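Local coordinates for protein dTDP-4-amino-4,6-dideoxyglucose formyltransferase (PDB 6V2T) that probably transfers a formyl group from a folate cofactor to the amino group of dTDP-4-amino-4,6-dideoxyglucose, a sugar for the O-antigen of lipopolysaccharide, at residues Q40-V45 with D188-L193; T75-K80 with A86-H91; K161-F166 with Q179-D184. All coordinates share one frame; numbering follows the deposited sequence.

Contact 1: residues Q40-V45 with D188-L193; sequences QNLVAV and DHLADL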
loop_
_atom_site.group_PDB
_atom_site.type_symbol
_atom_site.label_atom_id
_atom_site.label_comp_id
_atom_site.label_asym_id
_atom_site.label_seq_id
_atom_site.Cartn_x
_atom_site.Cartn_y
_atom_site.Cartn_z
ATOM N N GLN B 40 -16.507 -18.012 21.798
ATOM C CA GLN B 40 -17.758 -18.819 21.693
ATOM C C GLN B 40 -17.433 -20.253 21.267
ATOM O O GLN B 40 -17.876 -21.189 21.955
ATOM C CB GLN B 40 -18.750 -18.126 20.770
ATOM C CG GLN B 40 -19.559 -17.090 21.526
ATOM C CD GLN B 40 -20.440 -16.245 20.648
ATOM O OE1 GLN B 40 -20.276 -16.198 19.429
ATOM N NE2 GLN B 40 -21.351 -15.525 21.285
ATOM N N ASN B 41 -16.677 -20.411 20.185
ATOM C CA ASN B 41 -16.233 -21.734 19.690
ATOM C C ASN B 41 -15.387 -22.413 20.776
ATOM O O ASN B 41 -15.655 -23.579 21.084
ATOM C CB ASN B 41 -15.491 -21.626 18.358
ATOM C CG ASN B 41 -15.198 -22.997 17.801
ATOM O OD1 ASN B 41 -16.125 -23.764 17.536
ATOM N ND2 ASN B 41 -13.925 -23.332 17.701
ATOM N N LEU B 42 -14.421 -21.711 21.367
ATOM C CA LEU B 42 -13.484 -22.295 22.373
ATOM C C LEU B 42 -14.266 -22.899 23.542
ATOM O O LEU B 42 -13.809 -23.931 24.104
ATOM C CB LEU B 42 -12.563 -21.196 22.905
ATOM C CG LEU B 42 -11.082 -21.525 22.957
ATOM C CD1 LEU B 42 -10.351 -20.479 23.793
ATOM C CD2 LEU B 42 -10.819 -22.924 23.481
ATOM N N VAL B 43 -15.378 -22.261 23.917
ATOM C CA VAL B 43 -16.239 -22.686 25.053
ATOM C C VAL B 43 -16.881 -24.031 24.682
ATOM O O VAL B 43 -16.689 -25.000 25.455
ATOM C CB VAL B 43 -17.248 -21.581 25.418
ATOM C CG1 VAL B 43 -18.427 -22.092 26.224
ATOM C CG2 VAL B 43 -16.548 -20.434 26.164
ATOM N N ALA B 44 -17.528 -24.115 23.510
ATOM C CA ALA B 44 -18.038 -25.384 22.923
ATOM C C ALA B 44 -16.976 -26.487 23.026
ATOM O O ALA B 44 -17.307 -27.542 23.561
ATOM C CB ALA B 44 -18.469 -25.164 21.490
ATOM N N VAL B 45 -15.742 -26.256 22.562
ATOM C CA VAL B 45 -14.668 -27.296 22.454
ATOM C C VAL B 45 -14.205 -27.758 23.851
ATOM O O VAL B 45 -13.690 -28.914 23.965
ATOM C CB VAL B 45 -13.475 -26.784 21.613
ATOM C CG1 VAL B 45 -12.204 -27.598 21.828
ATOM C CG2 VAL B 45 -13.811 -26.728 20.127
ATOM N N ASP B 188 -5.016 -22.429 25.473
ATOM C CA ASP B 188 -4.245 -22.959 26.618
ATOM C C ASP B 188 -4.826 -22.526 27.980
ATOM O O ASP B 188 -4.624 -23.294 28.930
ATOM C CB ASP B 188 -2.770 -22.564 26.493
ATOM C CG ASP B 188 -2.056 -23.254 25.335
ATOM O OD1 ASP B 188 -0.874 -22.926 25.077
ATOM O OD2 ASP B 188 -2.688 -24.110 24.705
ATOM N N HIS B 189 -5.513 -21.383 28.112
ATOM C CA HIS B 189 -5.744 -20.764 29.455
ATOM C C HIS B 189 -7.152 -20.243 29.696
ATOM O O HIS B 189 -7.367 -19.722 30.804
ATOM C CB HIS B 189 -4.737 -19.642 29.705
ATOM C CG HIS B 189 -3.337 -20.138 29.756
ATOM N ND1 HIS B 189 -2.972 -21.196 30.557
ATOM C CD2 HIS B 189 -2.219 -19.745 29.109
ATOM C CE1 HIS B 189 -1.672 -21.419 30.414
ATOM N NE2 HIS B 189 -1.187 -20.531 29.546
ATOM N N LEU B 190 -8.116 -20.393 28.792
ATOM C CA LEU B 190 -9.463 -19.857 29.087
ATOM C C LEU B 190 -10.003 -20.557 30.351
ATOM O O LEU B 190 -10.440 -19.861 31.241
ATOM C CB LEU B 190 -10.406 -20.024 27.896
ATOM C CG LEU B 190 -11.843 -19.578 28.166
ATOM C CD1 LEU B 190 -11.901 -18.092 28.473
ATOM C CD2 LEU B 190 -12.762 -19.919 27.009
ATOM N N ALA B 191 -9.966 -21.898 30.430
ATOM C CA ALA B 191 -10.445 -22.663 31.606
ATOM C C ALA B 191 -9.683 -22.188 32.851
ATOM O O ALA B 191 -10.336 -21.950 33.882
ATOM C CB ALA B 191 -10.254 -24.158 31.401
ATOM N N ASP B 192 -8.364 -22.075 32.728
ATOM C CA ASP B 192 -7.437 -21.649 33.803
ATOM C C ASP B 192 -7.893 -20.296 34.357
ATOM O O ASP B 192 -7.919 -20.165 35.584
ATOM C CB ASP B 192 -5.999 -21.546 33.309
ATOM C CG ASP B 192 -5.304 -22.870 33.073
ATOM O OD1 ASP B 192 -5.751 -23.874 33.642
ATOM O OD2 ASP B 192 -4.298 -22.864 32.336
ATOM N N LEU B 193 -8.244 -19.352 33.484
ATOM C CA LEU B 193 -8.704 -17.985 33.859
ATOM C C LEU B 193 -9.990 -18.091 34.656
ATOM O O LEU B 193 -10.129 -17.468 35.747
ATOM C CB LEU B 193 -9.006 -17.158 32.602
ATOM C CG LEU B 193 -7.796 -16.707 31.809
ATOM C CD1 LEU B 193 -8.235 -15.854 30.614
ATOM C CD2 LEU B 193 -6.825 -15.963 32.724
#
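Leu42 and Leu190 mark the closest approach of two helical segments, 40-45 at the end of helix 33-45 and 188-193 near the end of helix 171-194, with their CA atoms 8.2 Å apart. The meeting is small, 121 Å² in all, and wholly apolar. Leu190 reaches across from its helix, with CG anti to the backbone N (chi1 176°), and its CD2 methyl touches both partners: it lies 3.9 Å from CG2 of Val43 and 4.1 Å from CD1 of Leu42. The two leucine chains lie alongside, pointing opposite ways, so that CD1 of Leu42 also comes within 4.1 Å of CB of Leu190. Val43 offers the methyl beside its backbone N; its side chain also rests on Phe55 and Tyr57 of strand 53-60. On the far side of helix 171-194, His189 ND1 gives a hydrogen bond to Asp192 OD2 (2.8 Å, 165°). The acceptor lies in the imidazole plane and uses its anti lone pair, which fixes the turn of the ring, while Phe159 of strand 157-163 stacks on it. Two neighbouring helices covering one face of the central sheet, each seated on different strands and joined through leucine and valine methyls, belong to the layered alpha/beta architecture of the formyltransferase domain.

Contact 2: residues T75-K80 with A86-H91; sequences TSINVK and AHIVEH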
loop_
_atom_site.group_PDB
_atom_site.type_symbol
_atom_site.label_atom_id
_atom_site.label_comp_id
_atom_site.label_asym_id
_atom_site.label_seq_id
_atom_site.Cartn_x
_atom_site.Cartn_y
_atom_site.Cartn_z
ATOM N N THR B 75 -25.888 -8.225 22.812
ATOM C CA THR B 75 -26.608 -6.982 23.150
ATOM C C THR B 75 -25.618 -6.046 23.834
ATOM O O THR B 75 -24.512 -6.485 24.186
ATOM C CB THR B 75 -27.844 -7.285 23.999
ATOM O OG1 THR B 75 -27.389 -8.083 25.092
ATOM C CG2 THR B 75 -28.919 -8.011 23.218
ATOM N N SER B 76 -26.003 -4.792 23.977
ATOM C CA SER B 76 -25.160 -3.724 24.559
ATOM C C SER B 76 -25.117 -3.893 26.080
ATOM O O SER B 76 -26.100 -4.416 26.653
ATOM C CB SER B 76 -25.675 -2.369 24.181
ATOM O OG SER B 76 -24.732 -1.385 24.564
ATOM N N ILE B 77 -24.019 -3.455 26.701
ATOM C CA ILE B 77 -23.968 -3.173 28.165
ATOM C C ILE B 77 -23.168 -1.888 28.351
ATOM O O ILE B 77 -22.287 -1.635 27.504
ATOM C CB ILE B 77 -23.387 -4.352 28.968
ATOM C CG1 ILE B 77 -23.862 -4.330 30.423
ATOM C CG2 ILE B 77 -21.867 -4.406 28.859
ATOM C CD1 ILE B 77 -23.775 -5.677 31.119
ATOM N N ASN B 78 -23.493 -1.129 29.396
ATOM C CA ASN B 78 -22.875 0.177 29.731
ATOM C C ASN B 78 -22.231 0.117 31.115
ATOM O O ASN B 78 -22.883 0.403 32.124
ATOM C CB ASN B 78 -23.895 1.312 29.676
ATOM C CG ASN B 78 -23.243 2.663 29.862
ATOM O OD1 ASN B 78 -22.036 2.765 30.084
ATOM N ND2 ASN B 78 -24.039 3.708 29.751
ATOM N N VAL B 79 -20.935 -0.125 31.133
ATOM C CA VAL B 79 -20.117 -0.323 32.354
ATOM C C VAL B 79 -19.992 0.995 33.140
ATOM O O VAL B 79 -19.497 0.952 34.291
ATOM C CB VAL B 79 -18.774 -0.908 31.884
ATOM C CG1 VAL B 79 -17.639 -0.579 32.809
ATOM C CG2 VAL B 79 -18.906 -2.406 31.642
ATOM N N LYS B 80 -20.442 2.121 32.581
ATOM C CA LYS B 80 -20.518 3.418 33.308
ATOM C C LYS B 80 -21.947 3.669 33.813
ATOM O O LYS B 80 -22.150 4.702 34.447
ATOM C CB LYS B 80 -20.043 4.557 32.406
ATOM C CG LYS B 80 -18.664 4.343 31.800
ATOM C CD LYS B 80 -17.942 5.629 31.466
ATOM C CE LYS B 80 -16.622 5.387 30.767
ATOM N NZ LYS B 80 -16.274 6.504 29.858
ATOM N N ALA B 86 -24.480 -2.612 38.924
ATOM C CA ALA B 86 -25.214 -3.346 39.982
ATOM C C ALA B 86 -25.596 -4.727 39.450
ATOM O O ALA B 86 -25.340 -5.722 40.155
ATOM C CB ALA B 86 -26.422 -2.562 40.442
ATOM N N HIS B 87 -26.146 -4.803 38.234
ATOM C CA HIS B 87 -26.549 -6.097 37.627
ATOM C C HIS B 87 -25.322 -7.004 37.539
ATOM O O HIS B 87 -25.457 -8.204 37.856
ATOM C CB HIS B 87 -27.207 -5.952 36.244
ATOM C CG HIS B 87 -27.658 -7.268 35.697
ATOM N ND1 HIS B 87 -27.297 -7.720 34.447
ATOM C CD2 HIS B 87 -28.365 -8.269 36.263
ATOM C CE1 HIS B 87 -27.798 -8.925 34.248
ATOM N NE2 HIS B 87 -28.448 -9.283 35.345
ATOM N N ILE B 88 -24.168 -6.478 37.110
ATOM C CA ILE B 88 -22.982 -7.354 36.901
ATOM C C ILE B 88 -22.566 -7.896 38.272
ATOM O O ILE B 88 -22.408 -9.153 38.408
ATOM C CB ILE B 88 -21.824 -6.624 36.184
ATOM C CG1 ILE B 88 -22.195 -6.196 34.761
ATOM C CG2 ILE B 88 -20.575 -7.480 36.180
ATOM C CD1 ILE B 88 -21.398 -5.016 34.270
ATOM N N VAL B 89 -22.411 -6.994 39.241
ATOM C CA VAL B 89 -21.977 -7.320 40.627
ATOM C C VAL B 89 -22.968 -8.313 41.239
ATOM O O VAL B 89 -22.523 -9.241 41.931
ATOM C CB VAL B 89 -21.850 -6.066 41.504
ATOM C CG1 VAL B 89 -21.605 -6.466 42.943
ATOM C CG2 VAL B 89 -20.757 -5.122 41.010
ATOM N N GLU B 90 -24.261 -8.104 40.984
ATOM C CA GLU B 90 -25.375 -8.990 41.408
ATOM C C GLU B 90 -25.208 -10.401 40.812
ATOM O O GLU B 90 -25.306 -11.364 41.573
ATOM C CB GLU B 90 -26.699 -8.329 41.006
ATOM C CG GLU B 90 -27.930 -9.201 41.193
ATOM C CD GLU B 90 -28.125 -9.717 42.606
ATOM O OE1 GLU B 90 -27.549 -9.122 43.545
ATOM O OE2 GLU B 90 -28.851 -10.719 42.766
ATOM N N HIS B 91 -24.954 -10.536 39.511
ATOM C CA HIS B 91 -25.234 -11.770 38.736
ATOM C C HIS B 91 -23.970 -12.567 38.386
ATOM O O HIS B 91 -24.086 -13.785 38.169
ATOM C CB HIS B 91 -26.006 -11.394 37.460
ATOM C CG HIS B 91 -26.717 -12.546 36.831
ATOM N ND1 HIS B 91 -28.005 -12.908 37.195
ATOM C CD2 HIS B 91 -26.324 -13.428 35.877
ATOM C CE1 HIS B 91 -28.373 -13.961 36.484
ATOM N NE2 HIS B 91 -27.355 -14.299 35.669
#
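Ile77 and Ile88 meet through the ends of their longer branches: CD1 of Ile77 lies 4.0 Å from CD1 of Ile88 and equally far from its CG1, the two side chains crossing at a slant. In Ile77 a chi1 of -156° swings CG1 trans to the main-chain nitrogen, which leads CD1 away from the strand toward the helix. Val79 adds a looser touch, its CG2 4.5 Å from the same CD1 of Ile88, so this one methyl serves both residues of the other segment. All three side chains are buried, and the segments cover 109 Å² between them.

Leu108 of helix 106-109 packs on both Val79 and Ile88, while Leu27 and Val29 of strand 24-30 touch Ile88 and Ile77 respectively. The layout is that of a beta-alpha-beta unit of a Rossmann-like sheet: strand 75-77, an edge strand within the chain, runs into a short turn and then helix 82-91, which packs back on the sheet before strand 94-98.

The turn itself is tied by polar bonds. Asn78 OD1 accepts from Lys80 N at 3.0 Å (150°), an Asx turn in which the donor stands above the carbonyl plane. The same oxygen also receives Gln102 NE2, and OE1 of Gln102 takes the N-H of Val79, so one glutamine amide spans two consecutive residues of the turn. Asp84 OD2, from the first part of the helix, accepts the N-H of Asn78, tying the end of the strand to helix 82-91.

Contact 3: residues K161-F166 with Q179-D184; sequences KEVPIF and QQTEMD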
loop_
_atom_site.group_PDB
_atom_site.type_symbol
_atom_site.label_atom_id
_atom_site.label_comp_id
_atom_site.label_asym_id
_atom_site.label_seq_id
_atom_site.Cartn_x
_atom_site.Cartn_y
_atom_site.Cartn_z
ATOM N N LYS B 161 2.513 -13.469 26.342
ATOM C CA LYS B 161 3.466 -13.973 25.330
ATOM C C LYS B 161 3.841 -12.858 24.365
ATOM O O LYS B 161 2.949 -12.201 23.824
ATOM C CB LYS B 161 2.876 -15.194 24.621
ATOM C CG LYS B 161 3.877 -15.887 23.688
ATOM C CD LYS B 161 3.514 -17.304 23.258
ATOM C CE LYS B 161 2.115 -17.752 23.657
ATOM N NZ LYS B 161 1.723 -19.048 23.055
ATOM N N GLU B 162 5.138 -12.647 24.213
ATOM C CA GLU B 162 5.736 -11.681 23.284
ATOM C C GLU B 162 5.583 -12.251 21.877
ATOM O O GLU B 162 5.580 -13.479 21.717
ATOM C CB GLU B 162 7.189 -11.440 23.645
ATOM C CG GLU B 162 7.899 -10.541 22.651
ATOM C CD GLU B 162 9.220 -9.970 23.113
ATOM O OE1 GLU B 162 9.720 -10.437 24.144
ATOM O OE2 GLU B 162 9.711 -9.007 22.481
ATOM N N VAL B 163 5.394 -11.378 20.906
ATOM C CA VAL B 163 5.464 -11.752 19.474
ATOM C C VAL B 163 6.564 -10.893 18.885
ATOM O O VAL B 163 6.805 -9.755 19.330
ATOM C CB VAL B 163 4.111 -11.624 18.740
ATOM C CG1 VAL B 163 2.974 -12.230 19.532
ATOM C CG2 VAL B 163 3.799 -10.193 18.377
ATOM N N PRO B 164 7.313 -11.466 17.919
ATOM C CA PRO B 164 8.390 -10.744 17.256
ATOM C C PRO B 164 7.794 -9.668 16.344
ATOM O O PRO B 164 6.649 -9.807 15.915
ATOM C CB PRO B 164 9.114 -11.844 16.456
ATOM C CG PRO B 164 8.023 -12.853 16.156
ATOM C CD PRO B 164 7.108 -12.816 17.367
ATOM N N ILE B 165 8.548 -8.592 16.169
ATOM C CA ILE B 165 8.333 -7.560 15.122
ATOM C C ILE B 165 9.489 -7.630 14.128
ATOM O O ILE B 165 10.647 -7.520 14.562
ATOM C CB ILE B 165 8.229 -6.167 15.734
ATOM C CG1 ILE B 165 7.105 -6.116 16.767
ATOM C CG2 ILE B 165 8.024 -5.127 14.629
ATOM C CD1 ILE B 165 6.903 -4.757 17.349
ATOM N N PHE B 166 9.167 -7.703 12.841
ATOM C CA PHE B 166 10.173 -7.691 11.756
ATOM C C PHE B 166 10.257 -6.295 11.137
ATOM O O PHE B 166 9.269 -5.510 11.243
ATOM C CB PHE B 166 9.835 -8.811 10.779
ATOM C CG PHE B 166 9.650 -10.161 11.429
ATOM C CD1 PHE B 166 10.716 -10.804 12.039
ATOM C CD2 PHE B 166 8.420 -10.789 11.438
ATOM C CE1 PHE B 166 10.560 -12.051 12.631
ATOM C CE2 PHE B 166 8.260 -12.030 12.040
ATOM C CZ PHE B 166 9.326 -12.661 12.638
ATOM N N GLN B 179 -2.960 -11.275 17.305
ATOM C CA GLN B 179 -4.296 -11.933 17.356
ATOM C C GLN B 179 -4.094 -13.449 17.433
ATOM O O GLN B 179 -4.826 -14.091 18.222
ATOM C CB GLN B 179 -5.198 -11.596 16.163
ATOM C CG GLN B 179 -5.727 -10.166 16.123
ATOM C CD GLN B 179 -6.621 -9.944 14.913
ATOM O OE1 GLN B 179 -6.187 -9.955 13.746
ATOM N NE2 GLN B 179 -7.888 -9.701 15.180
ATOM N N GLN B 180 -3.122 -13.999 16.698
ATOM C CA GLN B 180 -2.863 -15.472 16.711
ATOM C C GLN B 180 -2.407 -15.905 18.114
ATOM O O GLN B 180 -2.876 -16.945 18.608
ATOM C CB GLN B 180 -1.810 -15.881 15.682
ATOM C CG GLN B 180 -1.702 -17.396 15.536
ATOM C CD GLN B 180 -3.037 -18.063 15.279
ATOM O OE1 GLN B 180 -3.724 -17.766 14.293
ATOM N NE2 GLN B 180 -3.435 -18.945 16.187
ATOM N N THR B 181 -1.501 -15.136 18.708
ATOM C CA THR B 181 -0.963 -15.358 20.067
ATOM C C THR B 181 -2.076 -15.231 21.110
ATOM O O THR B 181 -2.012 -16.008 22.088
ATOM C CB THR B 181 0.237 -14.441 20.316
ATOM O OG1 THR B 181 1.309 -15.153 19.709
ATOM C CG2 THR B 181 0.531 -14.198 21.775
ATOM N N GLU B 182 -2.991 -14.259 20.969
ATOM C CA GLU B 182 -4.162 -14.105 21.847
ATOM C C GLU B 182 -4.994 -15.384 21.758
ATOM O O GLU B 182 -5.467 -15.855 22.796
ATOM C CB GLU B 182 -5.099 -12.947 21.496
ATOM C CG GLU B 182 -4.527 -11.553 21.651
ATOM C CD GLU B 182 -5.590 -10.482 21.437
ATOM O OE1 GLU B 182 -6.298 -10.541 20.381
ATOM O OE2 GLU B 182 -5.765 -9.628 22.349
ATOM N N MET B 183 -5.175 -15.917 20.547
ATOM C CA MET B 183 -5.978 -17.154 20.366
ATOM C C MET B 183 -5.253 -18.346 20.984
ATOM O O MET B 183 -5.931 -19.115 21.666
ATOM C CB MET B 183 -6.274 -17.372 18.888
ATOM C CG MET B 183 -7.279 -16.361 18.400
ATOM S SD MET B 183 -7.843 -16.660 16.696
ATOM C CE MET B 183 -6.297 -16.679 15.796
ATOM N N ASP B 184 -3.935 -18.453 20.802
ATOM C CA ASP B 184 -3.095 -19.500 21.420
ATOM C C ASP B 184 -3.236 -19.437 22.947
ATOM O O ASP B 184 -3.463 -20.485 23.546
ATOM C CB ASP B 184 -1.618 -19.375 21.031
ATOM C CG ASP B 184 -1.257 -19.689 19.584
ATOM O OD1 ASP B 184 -2.139 -20.156 18.839
ATOM O OD2 ASP B 184 -0.095 -19.395 19.212
#
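Thr181 turns both branches to strand 161-163: a chi1 of -82° sets CG2 opposite the main-chain nitrogen, facing Lys161, while OG1, beside that N, faces Val163. This is a helix laid against the outermost strand, within this chain, of the mixed sheet in the formyltransferase domain; strand 161-163 and helix 179-184 run nearly antiparallel (158°), their axes 9.2 Å apart at closest approach. CG2 of Thr181 rests 3.8 Å from CB of Lys161 and 3.7 Å from its carbonyl O. Val163 runs beside the threonine, headed the other way, its CG1 3.4 Å from OG1 of Thr181, a close methyl-to-oxygen contact. Cys143 of the adjacent strand touches Thr181 as well, and Glu182, on another side of the helix, bonds through OE2 to His99 NE2, a residue of the sugar-nucleotide pocket. Lys161, partly exposed and kinked about CG-CD, crosses Asp184 at about a right angle: NZ of Lys161 is 3.9 Å from CB of Asp184 and 4.3 Å from its OD2, too far for a salt bridge, though the opposite charges may still attract. The other carboxylate oxygen, OD1, is held from one turn earlier by Gln180 NE2 (3.2 Å), which comes from above the carboxylate plane.

Contacts 1 and 3 share helix 171-194, with centres 18 Å apart: contact 3 joins it to strand 157-163, contact 1 to helix 33-45. Contact 2 stands apart, 22 Å from contact 1 and 31 Å from contact 3 between centres, yet it reaches the same mixed sheet as contact 3 at the opposite outer strand, 75-77. Along the chain, contacts 2 and 3 follow one another inside the loop that contact 1 closes. Contact 2 comes nearer to a ligand, the side chain of Val79 being about 7 Å from the folic acid. Contact 3 stands further off, with Val163 about 12 Å from the dTDP-sugar; its link to that pocket is the Glu182-His99 bond.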